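Local coordinates for lipoprotein (Shewanella oneidensis, PDB 3LHN), which is of unproven function but, as an NlpE-family lipoprotein with a small calycin-like beta barrel, probably acts in the cell envelope, at residues L27-V32 / G75-D80; G83-L88 / K93-E98. All coordinates share one frame; numbering follows the deposited sequence.

Contact 1. Residues L27-V32 / G75-D80; sequences LDWPGV and GKFDWD
Trp79 drives the edge of its six-membered ring into a face of the Trp29 indole, an edge-to-face (T-shaped) pair with planes at 64°. The centroid of that ring lies 4.8 Å from the centroid of the five-membered ring of Trp29. CZ2 of Trp79 makes the touch: it sits over the middle of the indole, 3.4 Å from CE2 of Trp29, with CH2 of Trp79 beside it toward the pyrrole side. Phe77 comes to meet Trp29 from the opposite direction, its CZ 3.8 Å from CZ3 of Trp29, and this Trp29 atom lies close to the plane of the phenyl ring. On the opposite face of Trp29, CD of the next residue, Pro30, rests near the rim, 3.3 Å above the plane, so the indole is held between proline and tryptophan. The first torsion of Trp29 (chi1 55°) tucks CG between the backbone N and the carbonyl carbon and turns the ring toward strand 69-79; the two indoles together fill the 12.3 Å between Trp29 CA and Trp79 CA. No hydrogen bond joins the two segments; NE1 of Trp29 is satisfied by Gln24 O and NE1 of Trp79 by Asn55 OD1. The rings pack inside the closed antiparallel barrel, joining the approach to its first strand, 31-37, to the end of its non-adjacent fourth, 69-79, while Leu51 of strand 44-51 and Val96 of strand 93-97 also pack on Trp29.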
loop_
_atom_site.group_PDB
_atom_site.type_symbol
_atom_site.label_atom_id
_atom_site.label_comp_id
_atom_site.label_asym_id
_atom_site.label_seq_id
_atom_site.Cartn_x
_atom_site.Cartn_y
_atom_site.Cartn_z
ATOM N N LEU A 27 25.122 -13.691 13.277
ATOM C CA LEU A 27 23.914 -14.431 13.612
ATOM C C LEU A 27 23.667 -15.608 12.679
ATOM O O LEU A 27 23.987 -15.548 11.495
ATOM C CB LEU A 27 22.682 -13.527 13.509
ATOM C CG LEU A 27 22.610 -12.317 14.444
ATOM C CD1 LEU A 27 21.390 -11.432 14.228
ATOM C CD2 LEU A 27 22.642 -12.798 15.891
ATOM N N ASP A 28 23.055 -16.653 13.217
ATOM C CA ASP A 28 22.566 -17.778 12.424
ATOM C C ASP A 28 21.154 -17.313 12.002
ATOM O O ASP A 28 20.118 -17.747 12.533
ATOM C CB ASP A 28 22.517 -19.101 13.179
ATOM C CG ASP A 28 21.963 -20.230 12.308
ATOM O OD1 ASP A 28 21.997 -20.072 11.085
ATOM O OD2 ASP A 28 21.520 -21.239 12.887
ATOM N N TRP A 29 21.116 -16.389 11.065
ATOM C CA TRP A 29 19.854 -15.753 10.630
ATOM C C TRP A 29 19.059 -16.518 9.560
ATOM O O TRP A 29 17.880 -16.345 9.501
ATOM C CB TRP A 29 20.028 -14.268 10.245
ATOM C CG TRP A 29 21.089 -14.040 9.180
ATOM C CD1 TRP A 29 22.393 -13.689 9.374
ATOM C CD2 TRP A 29 20.932 -14.225 7.770
ATOM N NE1 TRP A 29 23.063 -13.671 8.181
ATOM C CE2 TRP A 29 22.188 -13.968 7.178
ATOM C CE3 TRP A 29 19.854 -14.603 6.945
ATOM C CZ2 TRP A 29 22.396 -14.045 5.808
ATOM C CZ3 TRP A 29 20.063 -14.683 5.597
ATOM C CH2 TRP A 29 21.337 -14.421 5.039
ATOM N N PRO A 30 19.687 -17.317 8.686
ATOM C CA PRO A 30 18.847 -18.120 7.744
ATOM C C PRO A 30 17.885 -18.986 8.575
ATOM O O PRO A 30 18.283 -19.612 9.531
ATOM C CB PRO A 30 19.879 -18.937 6.952
ATOM C CG PRO A 30 21.110 -18.135 7.018
ATOM C CD PRO A 30 21.131 -17.566 8.436
ATOM N N GLY A 31 16.630 -18.977 8.200
ATOM C CA GLY A 31 15.634 -19.709 8.933
ATOM C C GLY A 31 14.254 -19.131 8.774
ATOM O O GLY A 31 14.007 -18.289 7.900
ATOM N N VAL A 32 13.348 -19.634 9.600
ATOM C CA VAL A 32 11.944 -19.357 9.532
ATOM C C VAL A 32 11.492 -18.596 10.751
ATOM O O VAL A 32 11.775 -18.990 11.880
ATOM C CB VAL A 32 11.155 -20.679 9.453
ATOM C CG1 VAL A 32 9.628 -20.453 9.364
ATOM C CG2 VAL A 32 11.646 -21.528 8.259
ATOM N N GLY A 75 11.037 -13.668 -3.323
ATOM C CA GLY A 75 11.916 -12.676 -3.906
ATOM C C GLY A 75 13.273 -12.651 -3.276
ATOM O O GLY A 75 13.682 -13.621 -2.654
ATOM N N LYS A 76 13.978 -11.554 -3.482
ATOM C CA LYS A 76 15.294 -11.362 -2.889
ATOM C C LYS A 76 15.211 -10.209 -1.925
ATOM O O LYS A 76 14.346 -9.334 -2.010
ATOM C CB LYS A 76 16.352 -11.056 -3.966
ATOM C CG LYS A 76 16.679 -12.235 -4.853
ATOM N N PHE A 77 16.147 -10.173 -1.009
ATOM C CA PHE A 77 16.249 -9.065 -0.086
ATOM C C PHE A 77 17.686 -8.556 -0.058
ATOM O O PHE A 77 18.616 -9.218 -0.489
ATOM C CB PHE A 77 15.717 -9.427 1.321
ATOM C CG PHE A 77 16.519 -10.487 2.062
ATOM C CD1 PHE A 77 17.584 -10.147 2.884
ATOM C CD2 PHE A 77 16.201 -11.846 1.970
ATOM C CE1 PHE A 77 18.256 -11.131 3.595
ATOM C CE2 PHE A 77 16.899 -12.770 2.684
ATOM C CZ PHE A 77 17.905 -12.429 3.464
ATOM N N ASP A 78 17.851 -7.360 0.493
ATOM C CA ASP A 78 19.151 -6.737 0.585
ATOM C C ASP A 78 19.382 -6.210 1.979
ATOM O O ASP A 78 18.460 -5.815 2.681
ATOM C CB ASP A 78 19.299 -5.630 -0.453
ATOM C CG ASP A 78 18.861 -6.092 -1.849
ATOM O OD1 ASP A 78 17.667 -6.342 -2.050
ATOM O OD2 ASP A 78 19.717 -6.164 -2.727
ATOM N N TRP A 79 20.655 -6.207 2.351
ATOM C CA TRP A 79 21.089 -5.714 3.635
ATOM C C TRP A 79 21.591 -4.294 3.539
ATOM O O TRP A 79 22.164 -3.888 2.508
ATOM C CB TRP A 79 22.248 -6.568 4.155
ATOM C CG TRP A 79 21.906 -7.981 4.414
ATOM C CD1 TRP A 79 21.793 -8.959 3.489
ATOM C CD2 TRP A 79 21.714 -8.572 5.684
ATOM N NE1 TRP A 79 21.528 -10.119 4.092
ATOM C CE2 TRP A 79 21.429 -9.930 5.436
ATOM C CE3 TRP A 79 21.688 -8.079 7.006
ATOM C CZ2 TRP A 79 21.145 -10.805 6.415
ATOM C CZ3 TRP A 79 21.429 -8.991 8.029
ATOM C CH2 TRP A 79 21.154 -10.347 7.703
ATOM N N ASP A 80 21.403 -3.539 4.609
ATOM C CA ASP A 80 22.041 -2.233 4.679
ATOM C C ASP A 80 23.578 -2.350 4.860
ATOM O O ASP A 80 24.135 -3.406 5.087
ATOM C CB ASP A 80 21.378 -1.341 5.720
ATOM C CG ASP A 80 21.552 -1.809 7.157
ATOM O OD1 ASP A 80 22.042 -2.889 7.394
ATOM O OD2 ASP A 80 21.140 -1.047 8.084
#

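Contact 2. Residues G83-L88 / K93-E98; sequences GSKITL and KYLVGE
Tyr94 O is gripped twice by the facing strand: Ile86 N donates to it at 2.9 Å, and the CA-H of Lys85 leans in with Lys85 CA 3.2 Å from the same oxygen. Ile86 O repays the bond, accepting from Tyr94 N at 2.9 Å, so Ile86 and Tyr94 form the hydrogen-bonded pair of this antiparallel hairpin. Two residues along, away from the hairpin turn, Val96 N donates to Ser84 O at 3.0 Å in an almost straight bond (176° at the hydrogen). A water closes this end: it accepts from Ser84 OG at 2.7 Å and donates to Val96 O. With chi1 at 176°, OG of Ser84 lies opposite the backbone N about the CA-CB bond, where it meets the water.

Ile86, Tyr94 and Val96 share the buried face. There CG2 of Ile86 lies 3.8 Å from CG2 of Val96, the two side chains crossing at about a right angle, and CD1 of Leu88 approaches CE1 of Tyr94. On the other face Thr87 and Lys93 run side by side, though the detail is less certain because Lys93 has two conformers; its NZ bonds to Thr106 O. A glycine in place of Thr87 would probably leave one flank of the lysine's methylenes without the neighbour that CB, OG1 and CG2 now provide. Strand 69-79 flanks 85-88 and brings Phe77 and Trp79 against Ile86, while strand 100-103 flanks 93-97 and sets Leu101 and Met103 against Tyr94.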
loop_
_atom_site.group_PDB
_atom_site.type_symbol
_atom_site.label_atom_id
_atom_site.label_comp_id
_atom_site.label_asym_id
_atom_site.label_seq_id
_atom_site.Cartn_x
_atom_site.Cartn_y
_atom_site.Cartn_z
ATOM N N GLY A 83 24.943 -4.084 7.808
ATOM C CA GLY A 83 24.700 -5.533 7.989
ATOM C C GLY A 83 23.759 -5.846 9.134
ATOM O O GLY A 83 23.907 -6.851 9.788
ATOM N N SER A 84 22.735 -5.009 9.299
ATOM C CA SER A 84 21.822 -5.100 10.386
ATOM C C SER A 84 20.350 -5.175 9.989
ATOM O O SER A 84 19.545 -5.825 10.681
ATOM C CB SER A 84 22.042 -3.815 11.211
ATOM O OG SER A 84 21.150 -3.750 12.244
ATOM N N LYS A 85 20.000 -4.488 8.919
ATOM C CA LYS A 85 18.619 -4.358 8.521
ATOM C C LYS A 85 18.463 -4.871 7.119
ATOM O O LYS A 85 19.299 -4.601 6.262
ATOM C CB LYS A 85 18.174 -2.918 8.606
ATOM C CG LYS A 85 18.197 -2.337 10.013
ATOM C CD LYS A 85 17.908 -0.838 10.052
ATOM C CE LYS A 85 17.947 -0.326 11.474
ATOM N NZ LYS A 85 17.695 1.152 11.542
ATOM N N ILE A 86 17.372 -5.588 6.872
ATOM C CA ILE A 86 17.064 -6.103 5.550
ATOM C C ILE A 86 15.817 -5.428 4.970
ATOM O O ILE A 86 14.894 -5.053 5.698
ATOM C CB ILE A 86 16.897 -7.651 5.557
ATOM C CG1 ILE A 86 15.788 -8.110 6.474
ATOM C CG2 ILE A 86 18.232 -8.305 5.922
ATOM C CD1 ILE A 86 15.460 -9.600 6.328
ATOM N N THR A 87 15.830 -5.264 3.655
ATOM C CA THR A 87 14.680 -4.737 2.919
ATOM C C THR A 87 14.239 -5.817 1.925
ATOM O O THR A 87 15.034 -6.223 1.071
ATOM C CB THR A 87 15.058 -3.476 2.155
ATOM O OG1 THR A 87 15.555 -2.459 3.071
ATOM C CG2 THR A 87 13.838 -2.896 1.393
ATOM N N LEU A 88 13.023 -6.281 2.080
ATOM C CA LEU A 88 12.432 -7.279 1.166
ATOM C C LEU A 88 11.991 -6.604 -0.115
ATOM O O LEU A 88 11.879 -5.368 -0.180
ATOM C CB LEU A 88 11.247 -7.968 1.794
ATOM C CG LEU A 88 11.347 -8.608 3.189
ATOM C CD1 LEU A 88 10.094 -9.415 3.573
ATOM C CD2 LEU A 88 12.574 -9.496 3.345
ATOM N N LYS A 93 10.919 -3.669 5.755
ATOM C CA LYS A 93 12.215 -3.701 6.381
ATOM C C LYS A 93 12.135 -4.375 7.737
ATOM O O LYS A 93 11.177 -4.248 8.460
ATOM C CB LYS A 93 12.774 -2.280 6.512
ATOM C CG LYS A 93 12.998 -1.609 5.162
ATOM C CD LYS A 93 13.825 -0.319 5.247
ATOM C CE LYS A 93 13.810 0.340 3.867
ATOM N NZ LYS A 93 12.574 1.132 3.704
ATOM N N TYR A 94 13.199 -5.111 8.069
ATOM C CA TYR A 94 13.331 -5.785 9.336
ATOM C C TYR A 94 14.712 -5.621 9.933
ATOM O O TYR A 94 15.718 -5.622 9.222
ATOM C CB TYR A 94 13.107 -7.304 9.213
ATOM C CG TYR A 94 11.698 -7.720 8.882
ATOM C CD1 TYR A 94 11.258 -7.764 7.593
ATOM C CD2 TYR A 94 10.840 -8.124 9.899
ATOM C CE1 TYR A 94 9.929 -8.132 7.287
ATOM C CE2 TYR A 94 9.556 -8.523 9.634
ATOM C CZ TYR A 94 9.120 -8.525 8.345
ATOM O OH TYR A 94 7.824 -8.941 8.132
ATOM N N LEU A 95 14.755 -5.527 11.245
ATOM C CA LEU A 95 16.007 -5.531 12.006
ATOM C C LEU A 95 16.262 -6.991 12.342
ATOM O O LEU A 95 15.444 -7.653 12.979
ATOM C CB LEU A 95 15.896 -4.707 13.285
ATOM C CG LEU A 95 17.097 -4.706 14.214
ATOM C CD1 LEU A 95 18.259 -3.958 13.632
ATOM C CD2 LEU A 95 16.633 -4.031 15.513
ATOM N N VAL A 96 17.434 -7.499 11.948
ATOM C CA VAL A 96 17.739 -8.921 12.164
ATOM C C VAL A 96 18.406 -9.036 13.528
ATOM O O VAL A 96 19.445 -8.407 13.766
ATOM C CB VAL A 96 18.673 -9.434 11.058
ATOM C CG1 VAL A 96 18.985 -10.942 11.229
ATOM C CG2 VAL A 96 18.080 -9.174 9.660
ATOM N N GLY A 97 17.826 -9.835 14.414
ATOM C CA GLY A 97 18.303 -9.936 15.748
ATOM C C GLY A 97 18.485 -11.381 16.187
ATOM O O GLY A 97 18.300 -12.315 15.429
ATOM N N GLU A 98 18.831 -11.573 17.449
ATOM C CA GLU A 98 19.006 -12.926 17.990
ATOM C C GLU A 98 17.668 -13.665 18.054
ATOM O O GLU A 98 16.746 -13.293 18.833
ATOM C CB GLU A 98 19.670 -12.884 19.378
ATOM C CG GLU A 98 21.097 -12.367 19.247
ATOM C CD GLU A 98 21.993 -12.621 20.423
ATOM O OE1 GLU A 98 21.802 -13.675 21.095
ATOM O OE2 GLU A 98 22.979 -11.833 20.551
HETATM O O HOH W 1 20.891 -6.079 13.590
#

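In the fold
Contact 1 is a buried, purely apolar meeting of aromatic rings between segments that are not neighbours in the barrel sheet, whereas contact 2 is a local hairpin, held chiefly by backbone hydrogen bonds and only partly buried. Strands 69-79 and 85-88 lie next to each other and tie the two together: Asp78 O and Thr87 N, and Asp80 N and Lys85 O, probably pair by hydrogen bonds. The inner side chains of the hairpin extend the aromatic cluster, Ile86 and Val96 lining the same interior as the rings. Its outer face is different, carrying Lys85, Lys93, Leu95 and Thr87, the last of which packs on Thr106 of a neighbouring subunit.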